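Local coordinates for protein sialidase B (Streptococcus pneumoniae serotype 4, PDB 4XJW) that removes terminal sialic acids from glycoproteins, glycolipids and oligosaccharides by cleaving their glycosidic linkages, and acts as an intramolecular trans-sialidase, at residues A[474-478]-A[490-495]; A[497-503]-A[517-522]; A[522-528]-A[540-546]. The protein carries 1 engineered substitution. All blocks are in the same frame, centred on the assembly; numbering follows the deposited sequence.

Contact 1: A[474-478]-A[490-495]; sequences GELTY and KSSASI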
loop_
_atom_site.group_PDB
_atom_site.type_symbol
_atom_site.label_atom_id
_atom_site.label_comp_id
_atom_site.label_asym_id
_atom_site.label_seq_id
_atom_site.Cartn_x
_atom_site.Cartn_y
_atom_site.Cartn_z
ATOM N N GLY A 474 8.194 10.403 -21.852
ATOM C CA GLY A 474 7.669 10.649 -23.184
ATOM C C GLY A 474 6.803 9.581 -23.832
ATOM O O GLY A 474 6.277 9.810 -24.927
ATOM N N GLU A 475 6.638 8.422 -23.192
ATOM C CA GLU A 475 5.824 7.377 -23.814
ATOM C C GLU A 475 5.312 6.320 -22.845
ATOM O O GLU A 475 5.860 6.129 -21.759
ATOM C CB GLU A 475 6.588 6.679 -24.952
ATOM C CG GLU A 475 7.763 5.802 -24.509
ATOM C CD GLU A 475 8.405 5.024 -25.652
ATOM O OE1 GLU A 475 8.875 5.660 -26.623
ATOM O OE2 GLU A 475 8.445 3.774 -25.583
ATOM N N LEU A 476 4.249 5.639 -23.260
ATOM C CA LEU A 476 3.912 4.343 -22.689
ATOM C C LEU A 476 4.651 3.300 -23.513
ATOM O O LEU A 476 4.753 3.413 -24.737
ATOM C CB LEU A 476 2.411 4.080 -22.738
ATOM C CG LEU A 476 1.511 5.002 -21.927
ATOM C CD1 LEU A 476 0.069 4.545 -21.967
ATOM C CD2 LEU A 476 2.008 5.070 -20.484
ATOM N N THR A 477 5.194 2.294 -22.846
ATOM C CA THR A 477 5.901 1.245 -23.551
ATOM C C THR A 477 5.233 -0.073 -23.208
ATOM O O THR A 477 5.454 -0.636 -22.124
ATOM C CB THR A 477 7.400 1.195 -23.206
ATOM O OG1 THR A 477 7.961 2.516 -23.263
ATOM C CG2 THR A 477 8.137 0.295 -24.188
ATOM N N TYR A 478 4.397 -0.555 -24.121
ATOM C CA TYR A 478 3.730 -1.836 -23.910
ATOM C C TYR A 478 4.672 -2.995 -24.191
ATOM O O TYR A 478 5.310 -3.055 -25.247
ATOM C CB TYR A 478 2.476 -1.933 -24.778
ATOM C CG TYR A 478 1.456 -0.836 -24.509
ATOM C CD1 TYR A 478 1.494 0.370 -25.208
ATOM C CD2 TYR A 478 0.448 -1.015 -23.571
ATOM C CE1 TYR A 478 0.557 1.380 -24.960
ATOM C CE2 TYR A 478 -0.491 -0.034 -23.327
ATOM C CZ TYR A 478 -0.439 1.158 -24.024
ATOM O OH TYR A 478 -1.390 2.115 -23.763
ATOM N N LYS A 490 8.443 -4.588 -27.747
ATOM C CA LYS A 490 7.799 -3.377 -27.277
ATOM C C LYS A 490 6.869 -2.796 -28.325
ATOM O O LYS A 490 7.056 -2.995 -29.526
ATOM C CB LYS A 490 8.841 -2.326 -26.877
ATOM C CG LYS A 490 9.414 -1.503 -28.032
ATOM C CD LYS A 490 10.208 -0.297 -27.515
ATOM C CE LYS A 490 10.884 0.461 -28.656
ATOM N NZ LYS A 490 9.904 1.137 -29.557
ATOM N N SER A 491 5.843 -2.107 -27.851
ATOM C CA SER A 491 5.051 -1.236 -28.699
ATOM C C SER A 491 4.999 0.113 -27.996
ATOM O O SER A 491 4.436 0.239 -26.908
ATOM C CB SER A 491 3.648 -1.806 -28.915
ATOM O OG SER A 491 2.907 -0.971 -29.782
ATOM N N SER A 492 5.624 1.124 -28.592
ATOM C CA SER A 492 5.681 2.448 -27.973
ATOM C C SER A 492 4.499 3.316 -28.393
ATOM O O SER A 492 4.064 3.287 -29.546
ATOM C CB SER A 492 6.996 3.161 -28.309
ATOM O OG SER A 492 8.120 2.442 -27.848
ATOM N N ALA A 493 3.985 4.087 -27.443
ATOM C CA ALA A 493 2.910 5.026 -27.698
ATOM C C ALA A 493 3.271 6.368 -27.074
ATOM O O ALA A 493 3.343 6.500 -25.854
ATOM C CB ALA A 493 1.610 4.510 -27.126
ATOM N N SER A 494 3.531 7.366 -27.912
ATOM C CA SER A 494 3.926 8.681 -27.413
ATOM C C SER A 494 2.827 9.312 -26.578
ATOM O O SER A 494 1.648 9.162 -26.889
ATOM C CB SER A 494 4.256 9.598 -28.589
ATOM O OG SER A 494 5.611 9.464 -28.957
ATOM N N ILE A 495 3.214 10.016 -25.520
ATOM C CA ILE A 495 2.255 10.744 -24.702
ATOM C C ILE A 495 2.715 12.190 -24.528
ATOM O O ILE A 495 3.920 12.457 -24.439
ATOM C CB ILE A 495 1.994 10.042 -23.329
ATOM C CG1 ILE A 495 3.288 9.917 -22.518
ATOM C CG2 ILE A 495 1.351 8.674 -23.532
ATOM C CD1 ILE A 495 3.101 9.193 -21.180
#
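The shortest polar contact here is the hydrogen bond from S492 OG to E475 OE2, at 2.6 Å. It bridges the two strands of a β hairpin that forms the outer edge of one blade of the sialidase β propeller. The same E475 OE2 accepts from T477 OG1 at 2.7 Å, while K490 NZ donates to S492 OG at 2.8 Å, so lysine, serine, glutamate and threonine form one polar chain along the face that carries E475, T477, S492 and S494. Beneath it runs a regular antiparallel ladder. L476 and A493 exchange both backbone bonds (L476 N to A493 O and A493 N to L476 O, each 2.9 Å), as do Y478 and S491, and a further bond from I495 N to G474 O (3.1 Å) extends the pairing where the backbone turns at G474.

The face bearing L476, Y478, S491 and A493 is more apolar, all but S491 resting on M528 of the next blade. There Y478 bonds T516 through its hydroxyl and stacks on W537, and S491 OG bonds the backbone oxygen of E535. L476 CG meets I495 CG2 at 4.0 Å, and A493 CB sits at the edge of the Y478 ring, 3.9 Å from CE1.

Contact 2: A[497-503]-A[517-522]; sequences FKNATAE and FFRTTT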
loop_
_atom_site.group_PDB
_atom_site.type_symbol
_atom_site.label_atom_id
_atom_site.label_comp_id
_atom_site.label_asym_id
_atom_site.label_seq_id
_atom_site.Cartn_x
_atom_site.Cartn_y
_atom_site.Cartn_z
ATOM N N PHE A 497 3.665 14.150 -22.604
ATOM C CA PHE A 497 4.213 14.347 -21.269
ATOM C C PHE A 497 5.690 14.026 -21.187
ATOM O O PHE A 497 6.147 13.006 -21.703
ATOM C CB PHE A 497 3.459 13.479 -20.252
ATOM C CG PHE A 497 1.988 13.747 -20.211
ATOM C CD1 PHE A 497 1.509 14.924 -19.658
ATOM C CD2 PHE A 497 1.083 12.832 -20.739
ATOM C CE1 PHE A 497 0.159 15.188 -19.629
ATOM C CE2 PHE A 497 -0.278 13.089 -20.712
ATOM C CZ PHE A 497 -0.739 14.275 -20.160
ATOM N N LYS A 498 6.436 14.910 -20.534
ATOM C CA LYS A 498 7.801 14.601 -20.153
ATOM C C LYS A 498 7.843 14.165 -18.698
ATOM O O LYS A 498 7.236 14.795 -17.829
ATOM C CB LYS A 498 8.709 15.813 -20.352
ATOM C CG LYS A 498 9.244 15.946 -21.756
ATOM C CD LYS A 498 10.165 17.147 -21.857
ATOM C CE LYS A 498 10.589 17.406 -23.293
ATOM N NZ LYS A 498 11.282 18.718 -23.421
ATOM N N ASN A 499 8.546 13.066 -18.450
ATOM C CA ASN A 499 8.833 12.595 -17.095
ATOM C C ASN A 499 7.635 12.284 -16.192
ATOM O O ASN A 499 7.786 12.186 -14.978
ATOM C CB ASN A 499 9.772 13.572 -16.383
ATOM C CG ASN A 499 11.149 12.991 -16.164
ATOM O OD1 ASN A 499 11.313 12.036 -15.403
ATOM N ND2 ASN A 499 12.151 13.568 -16.825
ATOM N N ALA A 500 6.455 12.119 -16.777
ATOM C CA ALA A 500 5.267 11.824 -15.986
ATOM C C ALA A 500 5.330 10.419 -15.382
ATOM O O ALA A 500 5.945 9.515 -15.945
ATOM C CB ALA A 500 4.018 11.980 -16.834
ATOM N N THR A 501 4.712 10.252 -14.219
ATOM C CA THR A 501 4.464 8.916 -13.677
ATOM C C THR A 501 3.182 8.401 -14.329
ATOM O O THR A 501 2.110 8.457 -13.736
ATOM C CB THR A 501 4.324 8.982 -12.141
ATOM O OG1 THR A 501 5.470 9.651 -11.598
ATOM C CG2 THR A 501 4.258 7.599 -11.530
ATOM N N ALA A 502 3.305 7.906 -15.563
ATOM C CA ALA A 502 2.148 7.572 -16.395
ATOM C C ALA A 502 1.689 6.140 -16.187
ATOM O O ALA A 502 1.725 5.320 -17.110
ATOM C CB ALA A 502 2.462 7.812 -17.855
ATOM N N GLU A 503 1.254 5.854 -14.965
ATOM C CA GLU A 503 0.765 4.531 -14.610
ATOM C C GLU A 503 -0.515 4.231 -15.379
ATOM O O GLU A 503 -1.492 4.974 -15.286
ATOM C CB GLU A 503 0.531 4.462 -13.104
ATOM C CG GLU A 503 1.826 4.420 -12.298
ATOM C CD GLU A 503 1.684 4.968 -10.890
ATOM O OE1 GLU A 503 2.593 4.704 -10.073
ATOM O OE2 GLU A 503 0.683 5.664 -10.602
ATOM N N PHE A 517 -6.228 3.334 -19.755
ATOM C CA PHE A 517 -6.456 4.523 -18.934
ATOM C C PHE A 517 -5.188 4.812 -18.157
ATOM O O PHE A 517 -4.582 3.900 -17.590
ATOM C CB PHE A 517 -7.627 4.301 -17.972
ATOM C CG PHE A 517 -8.917 3.962 -18.667
ATOM C CD1 PHE A 517 -9.738 4.964 -19.174
ATOM C CD2 PHE A 517 -9.294 2.646 -18.837
ATOM C CE1 PHE A 517 -10.919 4.659 -19.812
ATOM C CE2 PHE A 517 -10.479 2.327 -19.487
ATOM C CZ PHE A 517 -11.290 3.331 -19.978
ATOM N N PHE A 518 -4.757 6.070 -18.131
ATOM C CA PHE A 518 -3.512 6.372 -17.435
ATOM C C PHE A 518 -3.441 7.712 -16.726
ATOM O O PHE A 518 -4.130 8.667 -17.072
ATOM C CB PHE A 518 -2.280 6.152 -18.332
ATOM C CG PHE A 518 -2.201 7.073 -19.533
ATOM C CD1 PHE A 518 -2.999 6.852 -20.645
ATOM C CD2 PHE A 518 -1.304 8.132 -19.546
ATOM C CE1 PHE A 518 -2.911 7.685 -21.759
ATOM C CE2 PHE A 518 -1.202 8.957 -20.649
ATOM C CZ PHE A 518 -2.011 8.733 -21.758
ATOM N N ARG A 519 -2.601 7.725 -15.704
ATOM C CA ARG A 519 -2.336 8.885 -14.872
ATOM C C ARG A 519 -1.517 9.910 -15.651
ATOM O O ARG A 519 -0.641 9.536 -16.437
ATOM C CB ARG A 519 -1.556 8.388 -13.647
ATOM C CG ARG A 519 -0.993 9.452 -12.733
ATOM C CD ARG A 519 -0.202 8.766 -11.626
ATOM N NE ARG A 519 0.581 9.728 -10.861
ATOM C CZ ARG A 519 1.364 9.402 -9.843
ATOM N NH1 ARG A 519 1.461 8.136 -9.466
ATOM N NH2 ARG A 519 2.041 10.344 -9.201
ATOM N N THR A 520 -1.799 11.198 -15.420
ATOM C CA THR A 520 -1.089 12.298 -16.083
ATOM C C THR A 520 -0.703 13.391 -15.090
ATOM O O THR A 520 -0.828 13.230 -13.876
ATOM C CB THR A 520 -1.925 12.970 -17.196
ATOM O OG1 THR A 520 -2.996 13.731 -16.621
ATOM C CG2 THR A 520 -2.483 11.935 -18.163
ATOM N N THR A 521 -0.269 14.530 -15.629
ATOM C CA THR A 521 0.114 15.681 -14.813
ATOM C C THR A 521 -0.889 16.817 -14.984
ATOM O O THR A 521 -0.661 17.933 -14.518
ATOM C CB THR A 521 1.517 16.179 -15.187
ATOM O OG1 THR A 521 1.599 16.357 -16.607
ATOM C CG2 THR A 521 2.582 15.196 -14.730
ATOM N N THR A 522 -1.999 16.524 -15.652
ATOM C CA THR A 522 -2.991 17.531 -16.035
ATOM C C THR A 522 -4.178 17.649 -15.083
ATOM O O THR A 522 -5.017 18.531 -15.257
ATOM C CB THR A 522 -3.580 17.236 -17.436
ATOM O OG1 THR A 522 -4.485 16.125 -17.355
ATOM C CG2 THR A 522 -2.488 16.921 -18.431
#
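The ring of F497 lies across the turn that follows strand 513-518, touching F518, T520, T521 and T522 and skipping R519. F497 CZ reaches T520 CB, F497 CD1 reaches T521 OG1 and F497 CE1 reaches T522 CG2, each at 3.4 Å, and F497 CE2 approaches F518 CE2 at 4.2 Å. The turn is an ST turn, in which T520 OG1 accepts from T522 N at 3.1 Å; T520 OG1 also bonds K524 O. Y542 packs on F497 too.

Beyond the F497 ring, the 497-503 loop passes T501 and A502, each the centre of an inverse gamma turn. A502 CB touches F518 CD2 at 4.1 Å. Just past the end of the strand, R519 N donates to E503 O at 3.0 Å. Next to this bond the two side chains meet in what is probably the catalytic centre of the propeller, where R519 NH1 forms a salt bridge with E503 OE2 at 2.8 Å and T501 CG2 lies over one face of the guanidinium.

E503 OE1 is hydrogen-bonded to Y615, the probable nucleophile, and R519 NE to Y551 O. R519 also comes close to R581, consistent with the sialidase arginine triad of R207, R519 and R581 that receives the substrate carboxylate. The salt bridge thus ties a probable substrate-binding arginine to a predicted catalytic glutamate placed, as in related sialidases, to activate the tyrosine.

Contact 3: A[522-528]-A[540-546]; sequences TGKIAYM and VSYIDGI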
loop_
_atom_site.group_PDB
_atom_site.type_symbol
_atom_site.label_atom_id
_atom_site.label_comp_id
_atom_site.label_asym_id
_atom_site.label_seq_id
_atom_site.Cartn_x
_atom_site.Cartn_y
_atom_site.Cartn_z
ATOM N N THR A 522 -1.999 16.524 -15.652
ATOM C CA THR A 522 -2.991 17.531 -16.035
ATOM C C THR A 522 -4.178 17.649 -15.083
ATOM O O THR A 522 -5.017 18.531 -15.257
ATOM C CB THR A 522 -3.580 17.236 -17.436
ATOM O OG1 THR A 522 -4.485 16.125 -17.355
ATOM C CG2 THR A 522 -2.488 16.921 -18.431
ATOM N N GLY A 523 -4.266 16.760 -14.092
ATOM C CA GLY A 523 -5.446 16.677 -13.252
ATOM C C GLY A 523 -6.592 15.866 -13.849
ATOM O O GLY A 523 -7.678 15.823 -13.279
ATOM N N LYS A 524 -6.364 15.260 -15.014
ATOM C CA LYS A 524 -7.362 14.402 -15.646
ATOM C C LYS A 524 -6.743 13.069 -16.040
ATOM O O LYS A 524 -5.576 13.006 -16.437
ATOM C CB LYS A 524 -7.950 15.080 -16.883
ATOM C CG LYS A 524 -8.809 16.298 -16.571
ATOM C CD LYS A 524 -9.414 16.889 -17.841
ATOM C CE LYS A 524 -10.250 18.124 -17.526
ATOM N NZ LYS A 524 -10.460 18.273 -16.056
ATOM N N ILE A 525 -7.536 12.010 -15.932
ATOM C CA ILE A 525 -7.133 10.692 -16.394
ATOM C C ILE A 525 -7.179 10.687 -17.914
ATOM O O ILE A 525 -8.118 11.216 -18.508
ATOM C CB ILE A 525 -8.075 9.634 -15.814
ATOM C CG1 ILE A 525 -7.940 9.624 -14.284
ATOM C CG2 ILE A 525 -7.813 8.242 -16.425
ATOM C CD1 ILE A 525 -8.992 8.778 -13.574
ATOM N N ALA A 526 -6.153 10.126 -18.544
ATOM C CA ALA A 526 -6.076 10.101 -20.000
ATOM C C ALA A 526 -6.381 8.708 -20.506
ATOM O O ALA A 526 -6.425 7.752 -19.727
ATOM C CB ALA A 526 -4.698 10.536 -20.479
ATOM N N TYR A 527 -6.588 8.592 -21.810
ATOM C CA TYR A 527 -6.733 7.280 -22.423
ATOM C C TYR A 527 -6.299 7.264 -23.872
ATOM O O TYR A 527 -6.238 8.309 -24.525
ATOM C CB TYR A 527 -8.159 6.730 -22.253
ATOM C CG TYR A 527 -9.242 7.501 -22.973
ATOM C CD1 TYR A 527 -9.591 7.183 -24.275
ATOM C CD2 TYR A 527 -9.924 8.532 -22.337
ATOM C CE1 TYR A 527 -10.581 7.872 -24.933
ATOM C CE2 TYR A 527 -10.921 9.229 -22.979
ATOM C CZ TYR A 527 -11.244 8.889 -24.287
ATOM O OH TYR A 527 -12.236 9.575 -24.947
ATOM N N MET A 528 -5.949 6.076 -24.344
ATOM C CA MET A 528 -5.656 5.829 -25.744
ATOM C C MET A 528 -6.233 4.468 -26.086
ATOM O O MET A 528 -6.542 3.675 -25.191
ATOM C CB MET A 528 -4.151 5.851 -26.023
ATOM C CG MET A 528 -3.320 4.891 -25.179
ATOM S SD MET A 528 -1.590 4.745 -25.703
ATOM C CE MET A 528 -0.972 6.376 -25.294
ATOM N N VAL A 540 -3.946 10.582 -27.731
ATOM C CA VAL A 540 -4.407 10.636 -26.351
ATOM C C VAL A 540 -5.638 11.521 -26.206
ATOM O O VAL A 540 -5.699 12.613 -26.780
ATOM C CB VAL A 540 -3.288 11.151 -25.439
ATOM C CG1 VAL A 540 -3.770 11.376 -24.020
ATOM C CG2 VAL A 540 -2.089 10.209 -25.482
ATOM N N SER A 541 -6.626 11.032 -25.466
ATOM C CA SER A 541 -7.789 11.817 -25.069
ATOM C C SER A 541 -7.866 11.862 -23.548
ATOM O O SER A 541 -7.095 11.183 -22.866
ATOM C CB SER A 541 -9.066 11.198 -25.626
ATOM O OG SER A 541 -9.080 11.274 -27.034
ATOM N N TYR A 542 -8.795 12.653 -23.022
ATOM C CA TYR A 542 -8.959 12.801 -21.586
ATOM C C TYR A 542 -10.393 12.602 -21.153
ATOM O O TYR A 542 -11.326 12.881 -21.896
ATOM C CB TYR A 542 -8.450 14.172 -21.114
ATOM C CG TYR A 542 -7.002 14.405 -21.450
ATOM C CD1 TYR A 542 -5.997 14.032 -20.564
ATOM C CD2 TYR A 542 -6.636 14.986 -22.658
ATOM C CE1 TYR A 542 -4.668 14.233 -20.875
ATOM C CE2 TYR A 542 -5.312 15.191 -22.976
ATOM C CZ TYR A 542 -4.333 14.818 -22.078
ATOM O OH TYR A 542 -3.011 15.021 -22.392
ATOM N N ILE A 543 -10.560 12.093 -19.938
ATOM C CA ILE A 543 -11.867 11.970 -19.332
ATOM C C ILE A 543 -12.191 13.288 -18.640
ATOM O O ILE A 543 -11.449 13.731 -17.767
ATOM C CB ILE A 543 -11.871 10.796 -18.318
ATOM C CG1 ILE A 543 -11.557 9.486 -19.041
ATOM C CG2 ILE A 543 -13.184 10.726 -17.539
ATOM C CD1 ILE A 543 -11.361 8.304 -18.106
ATOM N N ASP A 544 -13.262 13.941 -19.080
ATOM C CA ASP A 544 -13.835 15.032 -18.316
ATOM C C ASP A 544 -14.800 14.358 -17.350
ATOM O O ASP A 544 -15.509 13.418 -17.728
ATOM C CB ASP A 544 -14.588 16.018 -19.223
ATOM C CG ASP A 544 -13.728 16.578 -20.345
ATOM O OD1 ASP A 544 -12.519 16.804 -20.129
ATOM O OD2 ASP A 544 -14.268 16.793 -21.453
ATOM N N GLY A 545 -14.808 14.802 -16.101
ATOM C CA GLY A 545 -15.756 14.279 -15.139
ATOM C C GLY A 545 -15.141 13.578 -13.944
ATOM O O GLY A 545 -15.839 13.271 -12.975
ATOM N N ILE A 546 -13.846 13.287 -14.028
ATOM C CA ILE A 546 -13.107 12.746 -12.894
ATOM C C ILE A 546 -11.957 13.698 -12.622
ATOM O O ILE A 546 -11.263 14.084 -13.554
ATOM C CB ILE A 546 -12.543 11.344 -13.181
ATOM C CG1 ILE A 546 -13.675 10.366 -13.493
ATOM C CG2 ILE A 546 -11.736 10.827 -11.980
ATOM C CD1 ILE A 546 -13.195 8.985 -13.839
HETATM O O HOH W 1 -10.332 12.613 -15.577
#
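A water stands in for a backbone bond in this hairpin. It accepts from I525 N at 2.9 Å and donates to I543 O and I546 O, both at 2.7 Å. I525 and I543 keep one direct bond, I543 N to I525 O at 3.0 Å; the water spans the gap between I525 N and I543 O and ties in the chain as it bends round G545.

The next hydrogen-bonded pair, Y527 with S541, is regular: Y527 N donates to S541 O at 2.8 Å and S541 N to Y527 O at 2.9 Å. S541 CB lies over the face of the Y527 ring, 3.8 Å from its centroid, in a CH-pi contact. On the other side of the sheet A526 CB packs against V540 CG1 (3.8 Å) and Y542 CE1 (3.7 Å). I525 CD1 meets I546 CG2 at 3.8 Å, beside L572 and T574 of the following blade.

T522 OG1 accepts from K524 N at 3.1 Å, an ST turn, and is also hydrogen-bonded to the T520 hydroxyl. The two segments lead into and out of the fourth BNR repeat, the Asp-box hairpin between the third and outermost strands of a sialidase propeller blade.

How the contacts relate
The contacts follow one another along the chain without overlap, apart from T522, which contacts 2 and 3 share. Contact 1 pairs the last two strands of one blade; contact 2 covers the crossing into the next blade, whose outer hairpin is contact 3. Centres of contacts 1 and 2 lie about 12 Å apart, those of 2 and 3 about 10 Å, and those of 1 and 3 about 17 Å. Contacts 2 and 3 reach the same four-stranded sheet through neighbouring strands 513-518 and 526-530. Between the blades, L476 and I495 of contact 1 meet F518 and M528, so an apolar seam lies about 8 Å from the probable active-site residues E503 and R519 (L476 side chain to theirs).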